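Side-chain contacts in geranylgeranyl pyrophosphate synthase (Corynebacterium glutamicum, PDB 3LK5), which probably joins five-carbon isoprenoid diphosphates head to tail, in a magnesium-dependent way, into longer prenyl diphosphates: residues S56-G61 / I100-L105; T39-D42 / V47-A50; R181-E186 / A217-A222. All coordinates share one frame; numbering follows the deposited sequence.

Interaction 1 of 3, residues S56-G61 / I100-L105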
# COMPACT_ATOMS: atom_id res chain seq x y z
N SER A 56 -13.38 1.88 12.42
CA SER A 56 -14.69 1.24 12.41
C SER A 56 -14.75 0.10 11.41
O SER A 56 -15.32 -0.97 11.70
CB SER A 56 -15.82 2.24 12.10
OG SER A 56 -15.86 3.22 13.11
N PHE A 57 -14.20 0.33 10.22
CA PHE A 57 -14.26 -0.68 9.17
C PHE A 57 -13.50 -1.96 9.57
O PHE A 57 -13.99 -3.07 9.36
CB PHE A 57 -13.72 -0.09 7.86
CG PHE A 57 -13.82 -1.00 6.68
CD1 PHE A 57 -15.06 -1.23 6.05
CD2 PHE A 57 -12.69 -1.61 6.17
CE1 PHE A 57 -15.16 -2.08 4.94
CE2 PHE A 57 -12.77 -2.47 5.07
CZ PHE A 57 -14.00 -2.70 4.44
N VAL A 58 -12.33 -1.78 10.17
CA VAL A 58 -11.44 -2.90 10.53
C VAL A 58 -12.03 -3.65 11.73
O VAL A 58 -12.02 -4.90 11.80
CB VAL A 58 -10.02 -2.33 10.89
CG1 VAL A 58 -9.13 -3.38 11.56
CG2 VAL A 58 -9.33 -1.80 9.62
N LEU A 59 -12.50 -2.89 12.72
CA LEU A 59 -12.99 -3.52 13.95
C LEU A 59 -14.38 -4.15 13.84
O LEU A 59 -14.66 -5.16 14.52
CB LEU A 59 -12.94 -2.58 15.15
CG LEU A 59 -11.58 -2.02 15.58
CD1 LEU A 59 -11.77 -1.09 16.78
CD2 LEU A 59 -10.55 -3.14 15.88
N ASN A 60 -15.25 -3.60 12.99
CA ASN A 60 -16.70 -3.88 13.13
C ASN A 60 -17.29 -4.91 12.21
O ASN A 60 -18.53 -5.05 12.14
CB ASN A 60 -17.55 -2.61 13.06
CG ASN A 60 -17.25 -1.65 14.18
OD1 ASN A 60 -16.82 -2.05 15.26
ND2 ASN A 60 -17.48 -0.37 13.93
N GLY A 61 -16.43 -5.65 11.53
CA GLY A 61 -16.90 -6.79 10.79
C GLY A 61 -15.70 -7.53 10.24
O GLY A 61 -14.58 -7.03 10.33
N ILE A 100 -4.20 -5.95 5.69
CA ILE A 100 -4.06 -6.23 4.26
C ILE A 100 -5.45 -6.36 3.69
O ILE A 100 -5.75 -5.77 2.65
CB ILE A 100 -3.27 -7.52 4.00
CG1 ILE A 100 -1.87 -7.37 4.60
CG2 ILE A 100 -3.15 -7.76 2.44
CD1 ILE A 100 -0.96 -8.57 4.31
N GLN A 101 -6.30 -7.12 4.38
CA GLN A 101 -7.65 -7.33 3.86
C GLN A 101 -8.46 -6.04 3.82
O GLN A 101 -9.29 -5.85 2.91
CB GLN A 101 -8.37 -8.41 4.70
CG GLN A 101 -9.86 -8.61 4.36
CD GLN A 101 -10.12 -9.29 3.02
OE1 GLN A 101 -9.24 -9.43 2.15
NE2 GLN A 101 -11.37 -9.71 2.85
N ALA A 102 -8.28 -5.18 4.83
CA ALA A 102 -8.97 -3.90 4.83
C ALA A 102 -8.59 -3.12 3.57
O ALA A 102 -9.46 -2.55 2.90
CB ALA A 102 -8.68 -3.10 6.06
N CYS A 103 -7.28 -3.06 3.26
CA CYS A 103 -6.85 -2.34 2.05
C CYS A 103 -7.47 -2.97 0.81
O CYS A 103 -7.98 -2.26 -0.06
CB CYS A 103 -5.32 -2.37 1.89
SG CYS A 103 -4.74 -1.45 0.40
N ALA A 104 -7.41 -4.29 0.72
CA ALA A 104 -7.97 -5.01 -0.42
C ALA A 104 -9.46 -4.65 -0.64
O ALA A 104 -9.87 -4.35 -1.77
CB ALA A 104 -7.83 -6.56 -0.20
N LEU A 105 -10.25 -4.67 0.43
CA LEU A 105 -11.70 -4.40 0.32
C LEU A 105 -11.98 -2.94 -0.04
O LEU A 105 -12.85 -2.65 -0.85
CB LEU A 105 -12.43 -4.77 1.62
CG LEU A 105 -12.44 -6.23 2.11
CD1 LEU A 105 -12.95 -6.29 3.55
CD2 LEU A 105 -13.35 -7.07 1.24
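With CG anti to the backbone N (chi1 -176°), the ring of F57 leaves helix 45-59 in the direction of helix 87-111 and meets A102 and L105. Both helices belong to the all-helical trans-prenyltransferase fold of the FPP/GGPP synthase family, and the contact lies where the first of them is about to end. The ring reaches L105 with its far end: CZ of F57 lies 3.8 Å from CB of L105, which sits at the ring edge close to its plane. L105 CD1 is as near to the same CZ, also 3.8 Å. In L105 a chi1 of -63° and a chi2 near anti bring CD1 beside the far end of the ring, and the two side chains run obliquely to each other. CE2 of F57 lies 4.0 Å from O of A102. A flat, long side chain suits position 57, because it can reach across and present its edge to an aliphatic partner.

One residue on, V58 meets A102, whose methyl is directed toward the facing helix; within these two segments the backbones come nearest here, CA of V58 being 6.3 Å from CA of A102. The small methyl of alanine suits so close an approach. V58 is buried and also touches L29 of helix 21-43 and F99 of helix 87-111, whereas F57 and L105 are exposed. L105 is about 6 Å, side chain to side chain, from D108, a magnesium-binding residue whose metal is absent from this chain. No hydrogen bond crosses the contact, and the valine touches with a single branch: CG2 of V58 lies 3.8 Å from CB of A102.

Interaction 2 of 3, residues T39-D42 / V47-A50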
# COMPACT_ATOMS: atom_id res chain seq x y z
N THR A 39 -0.09 9.95 17.32
CA THR A 39 0.65 10.32 16.10
C THR A 39 -0.27 10.91 15.06
O THR A 39 0.06 11.90 14.41
CB THR A 39 1.32 9.08 15.46
OG1 THR A 39 2.24 8.54 16.42
CG2 THR A 39 2.06 9.50 14.16
N ILE A 40 -1.44 10.30 14.88
CA ILE A 40 -2.40 10.78 13.91
C ILE A 40 -2.92 12.19 14.32
O ILE A 40 -3.05 13.09 13.47
CB ILE A 40 -3.55 9.76 13.73
CG1 ILE A 40 -3.05 8.44 13.04
CG2 ILE A 40 -4.73 10.33 12.91
CD1 ILE A 40 -2.46 8.69 11.62
N ALA A 41 -3.20 12.35 15.61
CA ALA A 41 -3.67 13.63 16.16
C ALA A 41 -2.63 14.76 16.01
O ALA A 41 -3.01 15.92 15.72
CB ALA A 41 -4.09 13.46 17.63
N ASP A 42 -1.34 14.44 16.18
CA ASP A 42 -0.24 15.43 15.94
C ASP A 42 -0.26 15.97 14.49
O ASP A 42 0.26 17.07 14.22
CB ASP A 42 1.15 14.83 16.23
CG ASP A 42 1.44 14.60 17.74
OD1 ASP A 42 0.81 15.24 18.60
OD2 ASP A 42 2.35 13.78 18.07
N VAL A 47 -7.38 14.05 9.83
CA VAL A 47 -6.69 12.76 9.70
C VAL A 47 -7.22 11.80 10.79
O VAL A 47 -7.45 10.62 10.52
CB VAL A 47 -5.16 12.90 9.82
CG1 VAL A 47 -4.44 11.59 9.43
CG2 VAL A 47 -4.65 14.01 8.88
N THR A 48 -7.39 12.31 12.00
CA THR A 48 -8.13 11.55 13.04
C THR A 48 -9.48 11.09 12.53
O THR A 48 -9.82 9.93 12.70
CB THR A 48 -8.27 12.37 14.30
OG1 THR A 48 -6.97 12.56 14.85
CG2 THR A 48 -9.20 11.66 15.34
N ASP A 49 -10.24 11.98 11.89
CA ASP A 49 -11.57 11.62 11.32
C ASP A 49 -11.49 10.52 10.25
O ASP A 49 -12.30 9.57 10.24
CB ASP A 49 -12.31 12.86 10.76
CG ASP A 49 -12.57 13.93 11.83
OD1 ASP A 49 -12.55 13.59 13.03
OD2 ASP A 49 -12.80 15.13 11.47
N ALA A 50 -10.51 10.62 9.34
CA ALA A 50 -10.33 9.55 8.36
C ALA A 50 -9.96 8.21 9.00
O ALA A 50 -10.50 7.19 8.65
CB ALA A 50 -9.27 9.93 7.31
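The side chain of I40, reaching out from helix 21-43, lies roughly perpendicular to that of V47 on helix 45-59. The pair sits in the N-terminal helical hairpin of the all-helical trans-prenyltransferase fold, two consecutive helices joined by a tight turn, with the contact centred about 29 Å from the centre of the chain. Both residues point toward the other helix, and their branches share the work. CG2 of I40 lies 3.7 Å from CG1 of V47, while CD1 of I40 comes within 4.1 Å of the same CG1. That carbon is therefore touched by two ends of one isoleucine, which holds its CG2 anti to the backbone N and its CG1 anti to the carbonyl carbon (chi1 -68°). Beta-branched residues suit the place, since each offers methyl groups close to its own backbone where the chains are near.

The CG2 methyl of I40 also meets the backbone of the second helix, lying 3.4 Å from N of T48 and close to the carbonyl carbon of V47. Beyond its hairpin partner, I40 touches M154 and W158 of helix 144-164 and T185 of the second subunit, and V47 packs on G189 of that subunit, so this buried side of the hairpin also meets the dimer partner.

Toward the more exposed side the contact thins to A41 and T48, the closest CA pair of these segments at 5.8 Å. Alanine suits this approach, although its methyl largely turns away. The T48 hydroxyl makes a van der Waals contact with no hydrogen bond, OG1 of T48 lying 3.7 Å from CA of A41.

Interaction 3 of 3, residues R181-E186 / A217-A222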
# COMPACT_ATOMS: atom_id res chain seq x y z
N ARG A 181 6.28 -12.24 1.60
CA ARG A 181 6.62 -11.71 0.26
C ARG A 181 5.68 -12.37 -0.79
O ARG A 181 5.07 -11.66 -1.61
CB ARG A 181 8.09 -12.03 -0.08
CG ARG A 181 8.57 -11.48 -1.47
CD ARG A 181 9.88 -12.25 -1.93
NE ARG A 181 10.85 -12.23 -0.84
CZ ARG A 181 11.33 -13.32 -0.25
NH1 ARG A 181 11.00 -14.55 -0.69
NH2 ARG A 181 12.15 -13.18 0.74
N GLY A 182 5.53 -13.70 -0.71
CA GLY A 182 4.66 -14.43 -1.69
C GLY A 182 3.23 -13.91 -1.64
O GLY A 182 2.67 -13.50 -2.67
N MSE A 183 2.64 -13.85 -0.45
CA MSE A 183 1.26 -13.51 -0.29
C MSE A 183 0.90 -12.16 -0.90
O MSE A 183 -0.12 -12.04 -1.59
CB MSE A 183 0.90 -13.44 1.20
CG MSE A 183 -0.52 -13.05 1.42
SE MSE A 183 -0.82 -13.02 3.39
CE MSE A 183 0.36 -11.54 3.82
N ARG A 184 1.70 -11.14 -0.64
CA ARG A 184 1.33 -9.76 -1.06
C ARG A 184 1.51 -9.59 -2.56
O ARG A 184 0.70 -8.94 -3.21
CB ARG A 184 2.12 -8.70 -0.23
CG ARG A 184 1.50 -8.61 1.19
CD ARG A 184 2.57 -8.48 2.31
NE ARG A 184 3.45 -7.30 2.12
CZ ARG A 184 4.68 -7.32 1.61
NH1 ARG A 184 5.24 -8.46 1.15
NH2 ARG A 184 5.39 -6.18 1.60
N THR A 185 2.54 -10.19 -3.14
CA THR A 185 2.68 -10.09 -4.60
C THR A 185 1.55 -10.90 -5.27
O THR A 185 0.97 -10.47 -6.28
CB THR A 185 4.07 -10.54 -5.04
OG1 THR A 185 4.99 -9.51 -4.63
CG2 THR A 185 4.14 -10.68 -6.59
N GLU A 186 1.26 -12.08 -4.70
CA GLU A 186 0.23 -12.97 -5.30
C GLU A 186 -1.16 -12.35 -5.28
O GLU A 186 -1.88 -12.40 -6.30
CB GLU A 186 0.28 -14.35 -4.60
CG GLU A 186 1.49 -15.18 -5.05
CD GLU A 186 1.93 -16.28 -4.07
OE1 GLU A 186 1.34 -16.48 -2.98
OE2 GLU A 186 2.98 -16.91 -4.35
N ALA A 217 -6.78 -18.37 -3.26
CA ALA A 217 -6.27 -19.51 -2.50
C ALA A 217 -4.94 -19.15 -1.78
O ALA A 217 -4.76 -19.45 -0.60
CB ALA A 217 -6.07 -20.73 -3.37
N ALA A 218 -4.01 -18.56 -2.52
CA ALA A 218 -2.71 -18.15 -1.96
C ALA A 218 -2.95 -17.14 -0.84
O ALA A 218 -2.45 -17.27 0.27
CB ALA A 218 -1.83 -17.48 -3.07
N TYR A 219 -3.80 -16.18 -1.13
CA TYR A 219 -4.01 -15.05 -0.25
C TYR A 219 -4.75 -15.42 1.04
O TYR A 219 -4.42 -14.94 2.12
CB TYR A 219 -4.81 -14.01 -1.04
CG TYR A 219 -5.28 -12.86 -0.20
CD1 TYR A 219 -4.36 -12.15 0.61
CD2 TYR A 219 -6.61 -12.44 -0.24
CE1 TYR A 219 -4.78 -11.08 1.38
CE2 TYR A 219 -7.05 -11.36 0.49
CZ TYR A 219 -6.12 -10.68 1.30
OH TYR A 219 -6.53 -9.64 2.07
N THR A 220 -5.74 -16.29 0.92
CA THR A 220 -6.70 -16.45 2.01
C THR A 220 -6.37 -17.61 2.92
O THR A 220 -6.65 -17.57 4.13
CB THR A 220 -8.14 -16.60 1.43
OG1 THR A 220 -8.44 -15.43 0.66
CG2 THR A 220 -9.21 -16.83 2.55
N ILE A 221 -5.76 -18.65 2.34
CA ILE A 221 -5.52 -19.85 3.09
C ILE A 221 -4.09 -20.33 3.06
O ILE A 221 -3.48 -20.55 4.12
CB ILE A 221 -6.46 -21.05 2.59
CG1 ILE A 221 -7.91 -20.57 2.56
CG2 ILE A 221 -6.24 -22.29 3.53
CD1 ILE A 221 -9.01 -21.77 2.57
N ALA A 222 -3.54 -20.53 1.86
CA ALA A 222 -2.21 -21.15 1.79
C ALA A 222 -1.11 -20.29 2.40
O ALA A 222 -0.32 -20.78 3.22
CB ALA A 222 -1.82 -21.54 0.34
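Segments 181-186 and 217-222 come nearest at M183 and Y219, whose CA atoms are 5.5 Å apart. Residues 181-186 are helical throughout, but 217-222 contain a wider pi-type turn: O of A217 accepts from both I221 N and A222 N, the latter at 3.0 Å. Y219 lies within this wider turn, and its carbonyl O, buried by the contact, has no partner in the model.

Y219 carries its CG anti to the backbone N (chi1 171°), and M183, a selenomethionine here, does likewise. The two side chains run obliquely to each other, and CG of M183 arrives at the edge of the tyrosine ring, 4.0 Å from CD1 of Y219. A long, unbranched side chain suits the spot, because with its CG at the ring edge it also touches L97 and I100 of helix 87-111. The Y219 hydroxyl is hydrogen-bonded to Q101 of that helix. These helices form the central bundle of the trans-prenyltransferase fold, and the Y219 side chain is about 7 Å from that of the magnesium-binding D108.

E186, one turn after M183, faces A218, whose small methyl suits the close approach. OE1 of E186 lies 3.3 Å from CB of A218, a tight nonbonded contact, while OE2 of E186 forms a salt bridge to NH2 of R223 that probably favours the charged form of the carboxylate.

How the interactions relate
Along the chain, interaction 2 comes first, then interaction 1, then interaction 3, each closing before the next opens. Interactions 1 and 2 share helix 45-59, their centres 18 Å apart: interaction 2 near its start, against helix 21-43, interaction 1 near its end, against helix 87-111. Interactions 1 and 3, with centres 17 Å apart, touch through helix 87-111, where I100 packs on M183 and R184, and both lie near the magnesium-binding D108. Interaction 2 is peripheral, its centre 31 Å from that of interaction 3 in the same chain. Across the dimer the two meet, I40 packing on T185 of the second subunit, so the outlying hairpin of one subunit covers the central bundle of the other.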